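PDB 6GNE: probable starch synthase 4, chloroplastic/amyloplastic, which is a starch synthase-family protein of the GT-B glycosyltransferase fold that binds ADP and glycan ligands. Local coordinates for residues A[274-279]-A[376-381]; A[313-318]-A[388-393]; A[382-387]-A[404-409]. One frame throughout, in Å; residues are numbered along the deposited sequence.

Interaction 1: A[274-279]-A[376-381]; sequences DPFLKA and DEALSH. With ADP (adenosine-5'-diphosphate), chain F.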
loop_
_atom_site.group_PDB
_atom_site.type_symbol
_atom_site.label_atom_id
_atom_site.label_comp_id
_atom_site.label_asym_id
_atom_site.label_seq_id
_atom_site.Cartn_x
_atom_site.Cartn_y
_atom_site.Cartn_z
ATOM N N ASP A 274 -9.898 3.503 -18.484
ATOM C CA ASP A 274 -9.651 2.243 -17.768
ATOM C C ASP A 274 -10.023 1.071 -18.716
ATOM O O ASP A 274 -11.187 0.953 -19.142
ATOM C CB ASP A 274 -10.460 2.205 -16.470
ATOM C CG ASP A 274 -10.107 1.051 -15.583
ATOM O OD1 ASP A 274 -9.645 -0.004 -16.073
ATOM O OD2 ASP A 274 -10.315 1.193 -14.358
ATOM N N PRO A 275 -9.029 0.242 -19.095
ATOM C CA PRO A 275 -9.337 -0.858 -20.042
ATOM C C PRO A 275 -10.163 -1.985 -19.405
ATOM O O PRO A 275 -10.865 -2.670 -20.128
ATOM C CB PRO A 275 -7.954 -1.362 -20.474
ATOM C CG PRO A 275 -7.031 -0.995 -19.345
ATOM C CD PRO A 275 -7.599 0.251 -18.686
ATOM N N PHE A 276 -10.101 -2.136 -18.080
ATOM C CA PHE A 276 -10.911 -3.142 -17.364
ATOM C C PHE A 276 -12.435 -2.857 -17.292
ATOM O O PHE A 276 -13.198 -3.735 -16.909
ATOM C CB PHE A 276 -10.407 -3.317 -15.937
ATOM C CG PHE A 276 -9.001 -3.804 -15.843
ATOM C CD1 PHE A 276 -8.680 -5.124 -16.154
ATOM C CD2 PHE A 276 -7.987 -2.959 -15.404
ATOM C CE1 PHE A 276 -7.360 -5.571 -16.045
ATOM C CE2 PHE A 276 -6.664 -3.401 -15.279
ATOM C CZ PHE A 276 -6.347 -4.704 -15.588
ATOM N N LEU A 277 -12.868 -1.649 -17.648
ATOM C CA LEU A 277 -14.278 -1.275 -17.542
ATOM C C LEU A 277 -15.057 -1.639 -18.770
ATOM O O LEU A 277 -14.511 -1.695 -19.852
ATOM C CB LEU A 277 -14.435 0.244 -17.295
ATOM C CG LEU A 277 -13.915 0.863 -16.005
ATOM C CD1 LEU A 277 -14.379 2.306 -15.839
ATOM C CD2 LEU A 277 -14.308 0.041 -14.794
ATOM N N LYS A 278 -16.357 -1.809 -18.601
ATOM C CA LYS A 278 -17.270 -1.910 -19.742
ATOM C C LYS A 278 -17.400 -0.554 -20.447
ATOM O O LYS A 278 -17.249 -0.475 -21.676
ATOM C CB LYS A 278 -18.672 -2.403 -19.298
ATOM C CG LYS A 278 -19.574 -2.838 -20.471
ATOM C CD LYS A 278 -21.062 -2.522 -20.276
ATOM C CE LYS A 278 -21.789 -2.251 -21.603
ATOM N NZ LYS A 278 -22.753 -1.100 -21.443
ATOM N N ALA A 279 -17.722 0.481 -19.666
ATOM C CA ALA A 279 -17.869 1.832 -20.187
ATOM C C ALA A 279 -16.978 2.802 -19.425
ATOM O O ALA A 279 -16.671 2.617 -18.252
ATOM C CB ALA A 279 -19.318 2.275 -20.137
ATOM N N ASP A 376 -9.032 -10.169 -6.791
ATOM C CA ASP A 376 -9.303 -10.072 -8.234
ATOM C C ASP A 376 -9.181 -8.623 -8.726
ATOM O O ASP A 376 -10.017 -7.766 -8.421
ATOM C CB ASP A 376 -10.695 -10.631 -8.547
ATOM C CG ASP A 376 -10.981 -10.753 -10.041
ATOM O OD1 ASP A 376 -10.537 -9.922 -10.847
ATOM O OD2 ASP A 376 -11.720 -11.676 -10.417
ATOM N N GLU A 377 -8.149 -8.386 -9.531
ATOM C CA GLU A 377 -7.820 -7.061 -10.033
ATOM C C GLU A 377 -8.883 -6.522 -10.965
ATOM O O GLU A 377 -9.431 -5.451 -10.761
ATOM C CB GLU A 377 -6.460 -7.062 -10.760
ATOM C CG GLU A 377 -5.840 -5.669 -10.795
ATOM C CD GLU A 377 -4.741 -5.457 -11.834
ATOM O OE1 GLU A 377 -4.332 -4.281 -11.935
ATOM O OE2 GLU A 377 -4.278 -6.412 -12.516
ATOM N N ALA A 378 -9.179 -7.277 -12.002
ATOM C CA ALA A 378 -10.188 -6.861 -12.970
ATOM C C ALA A 378 -11.470 -6.416 -12.235
ATOM O O ALA A 378 -11.974 -5.312 -12.438
ATOM C CB ALA A 378 -10.463 -7.993 -13.963
ATOM N N LEU A 379 -11.964 -7.270 -11.349
ATOM C CA LEU A 379 -13.223 -7.017 -10.640
ATOM C C LEU A 379 -13.224 -5.758 -9.775
ATOM O O LEU A 379 -14.238 -5.032 -9.747
ATOM C CB LEU A 379 -13.634 -8.219 -9.767
ATOM C CG LEU A 379 -14.868 -8.941 -10.289
ATOM C CD1 LEU A 379 -15.102 -10.181 -9.431
ATOM C CD2 LEU A 379 -16.106 -8.023 -10.277
ATOM N N SER A 380 -12.110 -5.501 -9.083
ATOM C CA SER A 380 -11.978 -4.273 -8.299
ATOM C C SER A 380 -12.236 -3.028 -9.123
ATOM O O SER A 380 -12.986 -2.153 -8.702
ATOM C CB SER A 380 -10.635 -4.181 -7.568
ATOM O OG SER A 380 -9.574 -3.925 -8.427
ATOM N N HIS A 381 -11.656 -2.955 -10.316
ATOM C CA HIS A 381 -11.964 -1.848 -11.221
ATOM C C HIS A 381 -13.464 -1.643 -11.403
ATOM O O HIS A 381 -13.947 -0.547 -11.179
ATOM C CB HIS A 381 -11.256 -1.995 -12.561
ATOM C CG HIS A 381 -9.788 -1.693 -12.510
ATOM N ND1 HIS A 381 -9.269 -0.471 -12.858
ATOM C CD2 HIS A 381 -8.731 -2.456 -12.139
ATOM C CE1 HIS A 381 -7.959 -0.496 -12.714
ATOM N NE2 HIS A 381 -7.606 -1.686 -12.273
HETATM P PB ADP F . -3.551 -2.194 2.372
HETATM O O1B ADP F . -2.188 -1.739 1.940
HETATM O O2B ADP F . -4.093 -3.422 1.699
HETATM O O3B ADP F . -3.630 -2.311 3.876
HETATM P PA ADP F . -4.376 0.091 0.815
HETATM O O1A ADP F . -5.684 0.823 0.729
HETATM O O2A ADP F . -3.175 0.962 1.079
HETATM O O3A ADP F . -4.580 -1.031 1.952
HETATM O "O5'" ADP F . -4.078 -0.736 -0.529
HETATM C "C5'" ADP F . -4.983 -1.719 -1.036
HETATM C "C4'" ADP F . -4.816 -2.015 -2.538
HETATM O "O4'" ADP F . -5.079 -3.403 -2.791
HETATM C "C3'" ADP F . -5.817 -1.284 -3.409
HETATM O "O3'" ADP F . -5.263 -1.133 -4.705
HETATM C "C2'" ADP F . -6.981 -2.238 -3.490
HETATM O "O2'" ADP F . -7.788 -2.029 -4.634
HETATM C "C1'" ADP F . -6.264 -3.553 -3.572
HETATM N N9 ADP F . -7.034 -4.692 -3.027
HETATM C C8 ADP F . -7.211 -5.009 -1.738
HETATM N N7 ADP F . -7.930 -6.148 -1.625
HETATM C C5 ADP F . -8.223 -6.579 -2.862
HETATM C C6 ADP F . -8.970 -7.725 -3.471
HETATM N N6 ADP F . -9.566 -8.650 -2.678
HETATM N N1 ADP F . -9.024 -7.785 -4.832
HETATM C C2 ADP F . -8.437 -6.833 -5.603
HETATM N N3 ADP F . -7.763 -5.782 -5.108
HETATM C C4 ADP F . -7.629 -5.607 -3.778
#
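Asp274 meets His381 through one carboxylate oxygen: ND1 of His381 donates to OD2 of Asp274 at 2.5 Å, with an N-H...O angle of 149°. OD2 lies at the edge of the imidazole, near its plane, while the carboxylate itself stands nearly perpendicular to the ring (83°). With CG anti to the backbone N (chi1 -171°), the carboxylate is carried toward the helix. The other oxygen, OD1, turns back to accept from Phe276 N at 3.0 Å, an Asx turn within the type I beta turn that runs from Asp274 to Leu277. OD1 thus orders its own loop while OD2 engages the histidine.

Phe276, next to touch, lays its CD2 over the centre of the His381 ring, 3.4 Å from CD2 of that residue. The two ring planes are inclined to each other, so this is an oblique aromatic pair. On its other ortho carbon, CD1, the phenyl ring reaches CB of Ala378 at 4.0 Å, and its CZ approaches the carboxylate at the end of the extended Glu377 side chain. Leu277 follows with CD2 against the carbonyl O of His381, 3.7 Å away. Trp269 also stacks on the imidazole.

The helix that receives the loop is preceded by Asp376, whose OD1 caps Leu379 N at 3.1 Å, while its backbone N donates to N1 of ADP at 3.1 Å. The arrangement is a worked example of a His-carboxylate pair anchoring a loop to the N-terminal part of a capped helix, beside the adenine pocket of a GT-B protein.

Interaction 2: A[313-318]-A[388-393]; sequences GCITRL and DLFIIP. With ADP (adenosine-5'-diphosphate), chain F; AC1 (4,6-dideoxy-4-{[(1S,4R,5S,6S)-4,5,6-trihydroxy-3-(hydroxymethyl)cyclohex-2-en-1-yl]amino}-alpha-D-glucopyranose), chain C.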
loop_
_atom_site.group_PDB
_atom_site.type_symbol
_atom_site.label_atom_id
_atom_site.label_comp_id
_atom_site.label_asym_id
_atom_site.label_seq_id
_atom_site.Cartn_x
_atom_site.Cartn_y
_atom_site.Cartn_z
ATOM N N GLY A 313 -20.000 -0.578 -1.983
ATOM C CA GLY A 313 -18.877 -1.473 -2.284
ATOM C C GLY A 313 -17.839 -1.457 -1.172
ATOM O O GLY A 313 -17.746 -0.505 -0.374
ATOM N N CYS A 314 -17.095 -2.552 -1.095
ATOM C CA CYS A 314 -16.003 -2.711 -0.176
ATOM C C CYS A 314 -15.000 -3.633 -0.830
ATOM O O CYS A 314 -15.343 -4.772 -1.191
ATOM C CB CYS A 314 -16.485 -3.320 1.140
ATOM S SG CYS A 314 -15.156 -3.595 2.335
ATOM N N ILE A 315 -13.763 -3.139 -0.980
ATOM C CA ILE A 315 -12.617 -3.869 -1.558
ATOM C C ILE A 315 -11.477 -3.757 -0.579
ATOM O O ILE A 315 -10.959 -2.663 -0.344
ATOM C CB ILE A 315 -12.165 -3.261 -2.887
ATOM C CG1 ILE A 315 -13.272 -3.421 -3.940
ATOM C CG2 ILE A 315 -10.891 -3.937 -3.366
ATOM C CD1 ILE A 315 -13.152 -2.464 -5.091
ATOM N N THR A 316 -11.058 -4.878 -0.020
ATOM C CA THR A 316 -10.122 -4.842 1.095
ATOM C C THR A 316 -9.559 -6.226 1.395
ATOM O O THR A 316 -10.117 -7.252 0.993
ATOM C CB THR A 316 -10.834 -4.315 2.368
ATOM O OG1 THR A 316 -9.879 -4.082 3.403
ATOM C CG2 THR A 316 -11.889 -5.300 2.861
ATOM N N ARG A 317 -8.440 -6.237 2.100
ATOM C CA ARG A 317 -7.972 -7.436 2.752
ATOM C C ARG A 317 -8.796 -7.502 4.029
ATOM O O ARG A 317 -9.061 -6.490 4.637
ATOM C CB ARG A 317 -6.459 -7.371 3.051
ATOM C CG ARG A 317 -5.596 -7.325 1.777
ATOM C CD ARG A 317 -4.114 -6.981 1.988
ATOM N NE ARG A 317 -3.932 -5.855 2.932
ATOM C CZ ARG A 317 -3.645 -5.973 4.233
ATOM N NH1 ARG A 317 -3.472 -7.177 4.763
ATOM N NH2 ARG A 317 -3.494 -4.881 5.009
ATOM N N LEU A 318 -9.195 -8.701 4.415
ATOM C CA LEU A 318 -10.027 -8.909 5.572
ATOM C C LEU A 318 -9.161 -9.315 6.762
ATOM O O LEU A 318 -8.982 -10.492 7.051
ATOM C CB LEU A 318 -11.078 -9.956 5.255
ATOM C CG LEU A 318 -12.117 -9.595 4.182
ATOM C CD1 LEU A 318 -12.846 -10.858 3.764
ATOM C CD2 LEU A 318 -13.117 -8.572 4.685
ATOM N N ASP A 388 -21.909 3.364 -5.649
ATOM C CA ASP A 388 -22.277 4.714 -5.248
ATOM C C ASP A 388 -21.589 5.127 -3.955
ATOM O O ASP A 388 -21.319 6.324 -3.735
ATOM C CB ASP A 388 -23.758 4.790 -5.023
ATOM C CG ASP A 388 -24.521 4.401 -6.243
ATOM O OD1 ASP A 388 -24.330 5.076 -7.280
ATOM O OD2 ASP A 388 -25.255 3.384 -6.167
ATOM N N LEU A 389 -21.337 4.131 -3.104
ATOM C CA LEU A 389 -20.739 4.331 -1.808
ATOM C C LEU A 389 -19.646 3.283 -1.609
ATOM O O LEU A 389 -19.729 2.168 -2.131
ATOM C CB LEU A 389 -21.818 4.170 -0.733
ATOM C CG LEU A 389 -22.917 5.236 -0.682
ATOM C CD1 LEU A 389 -24.062 4.864 0.224
ATOM C CD2 LEU A 389 -22.317 6.524 -0.175
ATOM N N PHE A 390 -18.650 3.652 -0.813
ATOM C CA PHE A 390 -17.487 2.811 -0.548
ATOM C C PHE A 390 -17.076 2.927 0.915
ATOM O O PHE A 390 -16.834 4.039 1.400
ATOM C CB PHE A 390 -16.316 3.217 -1.452
ATOM C CG PHE A 390 -15.183 2.241 -1.409
ATOM C CD1 PHE A 390 -14.194 2.342 -0.433
ATOM C CD2 PHE A 390 -15.141 1.169 -2.298
ATOM C CE1 PHE A 390 -13.175 1.422 -0.342
ATOM C CE2 PHE A 390 -14.095 0.239 -2.238
ATOM C CZ PHE A 390 -13.115 0.368 -1.254
ATOM N N ILE A 391 -16.957 1.792 1.608
ATOM C CA ILE A 391 -16.710 1.833 3.061
ATOM C C ILE A 391 -15.276 1.465 3.464
ATOM O O ILE A 391 -14.731 0.496 2.955
ATOM C CB ILE A 391 -17.718 0.969 3.852
ATOM C CG1 ILE A 391 -17.691 -0.508 3.436
ATOM C CG2 ILE A 391 -19.119 1.540 3.718
ATOM C CD1 ILE A 391 -18.062 -1.426 4.590
ATOM N N ILE A 392 -14.706 2.232 4.385
ATOM C CA ILE A 392 -13.362 1.989 4.933
ATOM C C ILE A 392 -13.465 2.238 6.453
ATOM O O ILE A 392 -13.049 3.283 6.985
ATOM C CB ILE A 392 -12.220 2.905 4.329
ATOM C CG1 ILE A 392 -12.559 3.423 2.933
ATOM C CG2 ILE A 392 -10.873 2.182 4.277
ATOM C CD1 ILE A 392 -13.585 4.540 2.891
ATOM N N PRO A 393 -14.023 1.292 7.172
ATOM C CA PRO A 393 -14.231 1.512 8.592
ATOM C C PRO A 393 -13.064 0.992 9.439
ATOM O O PRO A 393 -13.273 0.192 10.374
ATOM C CB PRO A 393 -15.507 0.721 8.837
ATOM C CG PRO A 393 -15.286 -0.466 7.992
ATOM C CD PRO A 393 -14.715 0.093 6.719
HETATM P PB ADP F . -3.551 -2.194 2.372
HETATM O O1B ADP F . -2.188 -1.739 1.940
HETATM O O2B ADP F . -4.093 -3.422 1.699
HETATM O O3B ADP F . -3.630 -2.311 3.876
HETATM P PA ADP F . -4.376 0.091 0.815
HETATM O O1A ADP F . -5.684 0.823 0.729
HETATM O O2A ADP F . -3.175 0.962 1.079
HETATM O O3A ADP F . -4.580 -1.031 1.952
HETATM O "O5'" ADP F . -4.078 -0.736 -0.529
HETATM C "C5'" ADP F . -4.983 -1.719 -1.036
HETATM C "C4'" ADP F . -4.816 -2.015 -2.538
HETATM O "O4'" ADP F . -5.079 -3.403 -2.791
HETATM C "C3'" ADP F . -5.817 -1.284 -3.409
HETATM O "O3'" ADP F . -5.263 -1.133 -4.705
HETATM C "C2'" ADP F . -6.981 -2.238 -3.490
HETATM O "O2'" ADP F . -7.788 -2.029 -4.634
HETATM C "C1'" ADP F . -6.264 -3.553 -3.572
HETATM N N9 ADP F . -7.034 -4.692 -3.027
HETATM C C8 ADP F . -7.211 -5.009 -1.738
HETATM N N7 ADP F . -7.930 -6.148 -1.625
HETATM C C5 ADP F . -8.223 -6.579 -2.862
HETATM C C6 ADP F . -8.970 -7.725 -3.471
HETATM N N6 ADP F . -9.566 -8.650 -2.678
HETATM N N1 ADP F . -9.024 -7.785 -4.832
HETATM C C2 ADP F . -8.437 -6.833 -5.603
HETATM N N3 ADP F . -7.763 -5.782 -5.108
HETATM C C4 ADP F . -7.629 -5.607 -3.778
HETATM C C1 AC1 C . 2.548 -5.467 3.770
HETATM O O2 AC1 C . 4.245 -4.223 4.977
HETATM C C2 AC1 C . 3.119 -4.083 4.094
HETATM C C4A AC1 C . -1.015 1.967 3.337
HETATM C C3 AC1 C . 2.039 -3.144 4.657
HETATM O O3 AC1 C . 2.655 -1.871 4.866
HETATM C C4 AC1 C . 0.857 -3.068 3.686
HETATM N N4A AC1 C . -0.211 -2.134 4.085
HETATM C C5 AC1 C . 0.347 -4.503 3.531
HETATM O O5 AC1 C . 1.376 -5.318 2.965
HETATM C C6 AC1 C . -0.836 -4.627 2.586
HETATM C C1B AC1 C . -0.030 -0.684 4.243
HETATM C C2B AC1 C . -1.207 0.029 4.957
HETATM O O2B AC1 C . -2.153 -0.882 5.550
HETATM C C3B AC1 C . -1.954 1.040 4.094
HETATM O O3B AC1 C . -2.682 1.877 4.987
HETATM O O4 AC1 C . -1.787 2.815 2.484
HETATM C C5B AC1 C . 0.019 1.200 2.569
HETATM C C7B AC1 C . 0.411 -0.019 2.953
HETATM C C6B AC1 C . 0.684 1.837 1.372
HETATM O O6B AC1 C . 1.424 3.000 1.762
#
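Gly313 and Phe390 form a parallel beta bridge between two central, adjacent strands, 311-317 and 389-392, in a buried six-stranded sheet. Gly313 supplies both backbone bonds: its N donates to Leu389 O at 2.8 Å, and its O accepts from Ile391 N at 3.1 Å.

Past this bridge the short strands diverge at 41°, and side chains take over from the backbone. Phe390 has CG anti to its backbone N (chi1 -169°), and its ring passes obliquely by Gly313 O to bring CE2 within 4.0 Å of CD1 of Ile315, the two side chains crossing at about a right angle. The strand order 3-2-1-4-5-6 is that of a Rossmann-like domain, here the half of the GT-B fold that carries much of the ADP pocket; this pair is its 1-4 junction. Away from Phe390, CB of Cys314 packs on CG1 of Ile391 at 3.8 Å.

Toward the ligands, CG2 of Ile315 touches C4 of the adenine at 3.7 Å, and Arg317 grips the beta-phosphate with two nearly straight bonds, NE to O2B of ADP at 2.7 Å and NH2 to O3B of ADP at 2.8 Å, while C6 of AC1 lies over one face of its guanidinium.

Interaction 3: A[382-387]-A[404-409]; sequences TIYAAS and MIAMRY. With ADP (adenosine-5'-diphosphate), chain F.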
loop_
_atom_site.group_PDB
_atom_site.type_symbol
_atom_site.label_atom_id
_atom_site.label_comp_id
_atom_site.label_asym_id
_atom_site.label_seq_id
_atom_site.Cartn_x
_atom_site.Cartn_y
_atom_site.Cartn_z
ATOM N N THR A 382 -14.197 -2.687 -11.783
ATOM C CA THR A 382 -15.642 -2.553 -12.058
ATOM C C THR A 382 -16.429 -2.237 -10.785
ATOM O O THR A 382 -17.458 -1.565 -10.850
ATOM C CB THR A 382 -16.242 -3.798 -12.770
ATOM O OG1 THR A 382 -15.926 -4.991 -12.039
ATOM C CG2 THR A 382 -15.676 -3.975 -14.182
ATOM N N ILE A 383 -15.944 -2.681 -9.618
ATOM C CA ILE A 383 -16.613 -2.375 -8.339
ATOM C C ILE A 383 -16.473 -0.929 -7.949
ATOM O O ILE A 383 -17.460 -0.318 -7.528
ATOM C CB ILE A 383 -16.196 -3.325 -7.195
ATOM C CG1 ILE A 383 -16.813 -4.703 -7.427
ATOM C CG2 ILE A 383 -16.656 -2.790 -5.848
ATOM C CD1 ILE A 383 -16.241 -5.791 -6.544
ATOM N N TYR A 384 -15.274 -0.375 -8.069
ATOM C CA TYR A 384 -15.078 1.073 -7.838
ATOM C C TYR A 384 -16.004 1.856 -8.792
ATOM O O TYR A 384 -16.722 2.760 -8.365
ATOM C CB TYR A 384 -13.629 1.508 -8.072
ATOM C CG TYR A 384 -12.606 1.056 -7.039
ATOM C CD1 TYR A 384 -12.692 1.467 -5.697
ATOM C CD2 TYR A 384 -11.513 0.263 -7.407
ATOM C CE1 TYR A 384 -11.747 1.077 -4.750
ATOM C CE2 TYR A 384 -10.552 -0.143 -6.458
ATOM C CZ TYR A 384 -10.663 0.267 -5.129
ATOM O OH TYR A 384 -9.704 -0.128 -4.222
ATOM N N ALA A 385 -16.000 1.508 -10.071
ATOM C CA ALA A 385 -16.816 2.192 -11.056
ATOM C C ALA A 385 -18.309 2.111 -10.761
ATOM O O ALA A 385 -19.001 3.134 -10.796
ATOM C CB ALA A 385 -16.556 1.613 -12.438
ATOM N N ALA A 386 -18.797 0.898 -10.479
ATOM C CA ALA A 386 -20.225 0.673 -10.277
ATOM C C ALA A 386 -20.805 1.269 -8.982
ATOM O O ALA A 386 -21.959 1.662 -8.953
ATOM C CB ALA A 386 -20.544 -0.818 -10.334
ATOM N N SER A 387 -20.007 1.319 -7.932
ATOM C CA SER A 387 -20.533 1.602 -6.600
ATOM C C SER A 387 -20.865 3.089 -6.427
ATOM O O SER A 387 -20.206 3.943 -7.005
ATOM C CB SER A 387 -19.548 1.116 -5.523
ATOM O OG SER A 387 -18.336 1.836 -5.577
ATOM N N MET A 404 -9.172 6.821 -2.026
ATOM C CA MET A 404 -8.740 7.714 -3.083
ATOM C C MET A 404 -9.193 7.177 -4.449
ATOM O O MET A 404 -9.734 7.942 -5.272
ATOM C CB MET A 404 -7.234 7.901 -3.060
ATOM C CG MET A 404 -6.703 8.467 -1.747
ATOM S SD MET A 404 -4.949 8.827 -1.762
ATOM C CE MET A 404 -4.602 9.052 -0.037
ATOM N N ILE A 405 -9.036 5.870 -4.660
ATOM C CA ILE A 405 -9.467 5.253 -5.908
ATOM C C ILE A 405 -10.976 5.380 -6.014
ATOM O O ILE A 405 -11.479 5.771 -7.076
ATOM C CB ILE A 405 -9.064 3.753 -6.016
ATOM C CG1 ILE A 405 -7.531 3.558 -5.914
ATOM C CG2 ILE A 405 -9.566 3.128 -7.317
ATOM C CD1 ILE A 405 -7.107 2.131 -5.686
ATOM N N ALA A 406 -11.713 5.061 -4.940
ATOM C CA ALA A 406 -13.162 5.201 -4.977
ATOM C C ALA A 406 -13.589 6.609 -5.424
ATOM O O ALA A 406 -14.388 6.753 -6.349
ATOM C CB ALA A 406 -13.770 4.866 -3.632
ATOM N N MET A 407 -13.044 7.644 -4.795
ATOM C CA MET A 407 -13.406 9.012 -5.164
ATOM C C MET A 407 -13.013 9.371 -6.612
ATOM O O MET A 407 -13.725 10.090 -7.312
ATOM C CB MET A 407 -12.771 9.997 -4.196
ATOM C CG MET A 407 -13.451 9.990 -2.845
ATOM S SD MET A 407 -12.920 11.295 -1.755
ATOM C CE MET A 407 -11.330 10.673 -1.225
ATOM N N ARG A 408 -11.890 8.833 -7.061
ATOM C CA ARG A 408 -11.460 9.000 -8.436
ATOM C C ARG A 408 -12.497 8.426 -9.404
ATOM O O ARG A 408 -12.694 8.986 -10.467
ATOM C CB ARG A 408 -10.083 8.340 -8.619
ATOM C CG ARG A 408 -9.502 8.281 -10.021
ATOM C CD ARG A 408 -9.172 9.659 -10.537
ATOM N NE ARG A 408 -8.296 9.569 -11.704
ATOM C CZ ARG A 408 -8.217 10.456 -12.700
ATOM N NH1 ARG A 408 -8.963 11.541 -12.703
ATOM N NH2 ARG A 408 -7.348 10.258 -13.692
ATOM N N TYR A 409 -13.149 7.332 -9.014
ATOM C CA TYR A 409 -14.199 6.670 -9.804
ATOM C C TYR A 409 -15.617 7.112 -9.390
ATOM O O TYR A 409 -16.610 6.476 -9.752
ATOM C CB TYR A 409 -14.041 5.129 -9.702
ATOM C CG TYR A 409 -12.905 4.593 -10.535
ATOM C CD1 TYR A 409 -11.592 4.882 -10.225
ATOM C CD2 TYR A 409 -13.139 3.817 -11.672
ATOM C CE1 TYR A 409 -10.540 4.402 -11.010
ATOM C CE2 TYR A 409 -12.088 3.336 -12.472
ATOM C CZ TYR A 409 -10.798 3.639 -12.131
ATOM O OH TYR A 409 -9.751 3.189 -12.871
HETATM P PB ADP F . -3.551 -2.194 2.372
HETATM O O1B ADP F . -2.188 -1.739 1.940
HETATM O O2B ADP F . -4.093 -3.422 1.699
HETATM O O3B ADP F . -3.630 -2.311 3.876
HETATM P PA ADP F . -4.376 0.091 0.815
HETATM O O1A ADP F . -5.684 0.823 0.729
HETATM O O2A ADP F . -3.175 0.962 1.079
HETATM O O3A ADP F . -4.580 -1.031 1.952
HETATM O "O5'" ADP F . -4.078 -0.736 -0.529
HETATM C "C5'" ADP F . -4.983 -1.719 -1.036
HETATM C "C4'" ADP F . -4.816 -2.015 -2.538
HETATM O "O4'" ADP F . -5.079 -3.403 -2.791
HETATM C "C3'" ADP F . -5.817 -1.284 -3.409
HETATM O "O3'" ADP F . -5.263 -1.133 -4.705
HETATM C "C2'" ADP F . -6.981 -2.238 -3.490
HETATM O "O2'" ADP F . -7.788 -2.029 -4.634
HETATM C "C1'" ADP F . -6.264 -3.553 -3.572
HETATM N N9 ADP F . -7.034 -4.692 -3.027
HETATM C C8 ADP F . -7.211 -5.009 -1.738
HETATM N N7 ADP F . -7.930 -6.148 -1.625
HETATM C C5 ADP F . -8.223 -6.579 -2.862
HETATM C C6 ADP F . -8.970 -7.725 -3.471
HETATM N N6 ADP F . -9.566 -8.650 -2.678
HETATM N N1 ADP F . -9.024 -7.785 -4.832
HETATM C C2 ADP F . -8.437 -6.833 -5.603
HETATM N N3 ADP F . -7.763 -5.782 -5.108
HETATM C C4 ADP F . -7.629 -5.607 -3.778
#
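Tyr384 and Ile405 meet face to methyl in this helix-to-helix contact: CG2 of Ile405 sits 3.4 Å from the centroid of the Tyr384 ring, only 11° off the ring normal, a CH-pi contact over the centre of the face. Tyr384, which buries the most surface here, has CG anti to its carbonyl carbon (chi1 -71°), which starts its ring toward helix 402-408. CD1 of the ring lies 4.1 Å from CB of Ala406. The methyl over its face and the alanine beside it probably limit how the ring can tilt. At the far end its hydroxyl is hydrogen-bonded to the ribose, Tyr384 OH to O2' of ADP at 2.7 Å, with O2' near the plane of the ring. CD1 of Ile405 reaches in the same direction and comes 3.9 Å from O3' of ADP, so both partners of the CH-pi contact also border the nucleotide.

Tyr409, second in buried surface, closes the opposite end of the contact. Its CB packs on CB of Tyr384 at 4.0 Å. At Ala385 the ring lies close to the helix backbone, CD2 of Tyr409 being 4.0 Å from Ala385 N; the hydroxyl of Tyr409 bonds to the carboxylate of Asp274.

Both helices run out toward helix 287-300, where NZ of Lys289 bonds to the carbonyl oxygens of Ala385, Ser387 and Tyr409. Helix 377-386 further packs on Leu296 of that helix and on strands 311-317 and 340-346, and strand 389-392 connects it in sequence toward helix 402-408.

The three contacts line one side of the nucleotide pocket, with helix 377-386 shared between interactions 1 and 3. These two, with centres about 10 Å apart, are joined by a probable hydrogen bond between Tyr409 OH and Asp274 OD2 at 2.6 Å. Interaction 2 packs against interaction 3, its centre about 10 Å away: CE2 of Phe390 comes 3.5 Å from CE1 of Tyr384, so the sheet packs against the ring that reaches the ribose. Interactions 1 and 2 meet at Ser380 O and CD1 of Ile315. Interaction 1 bonds to the adenine through Asp376 N, interaction 3 to the ribose, and interaction 2 touches the adenine through Ile315 and bonds to the beta-phosphate through Arg317.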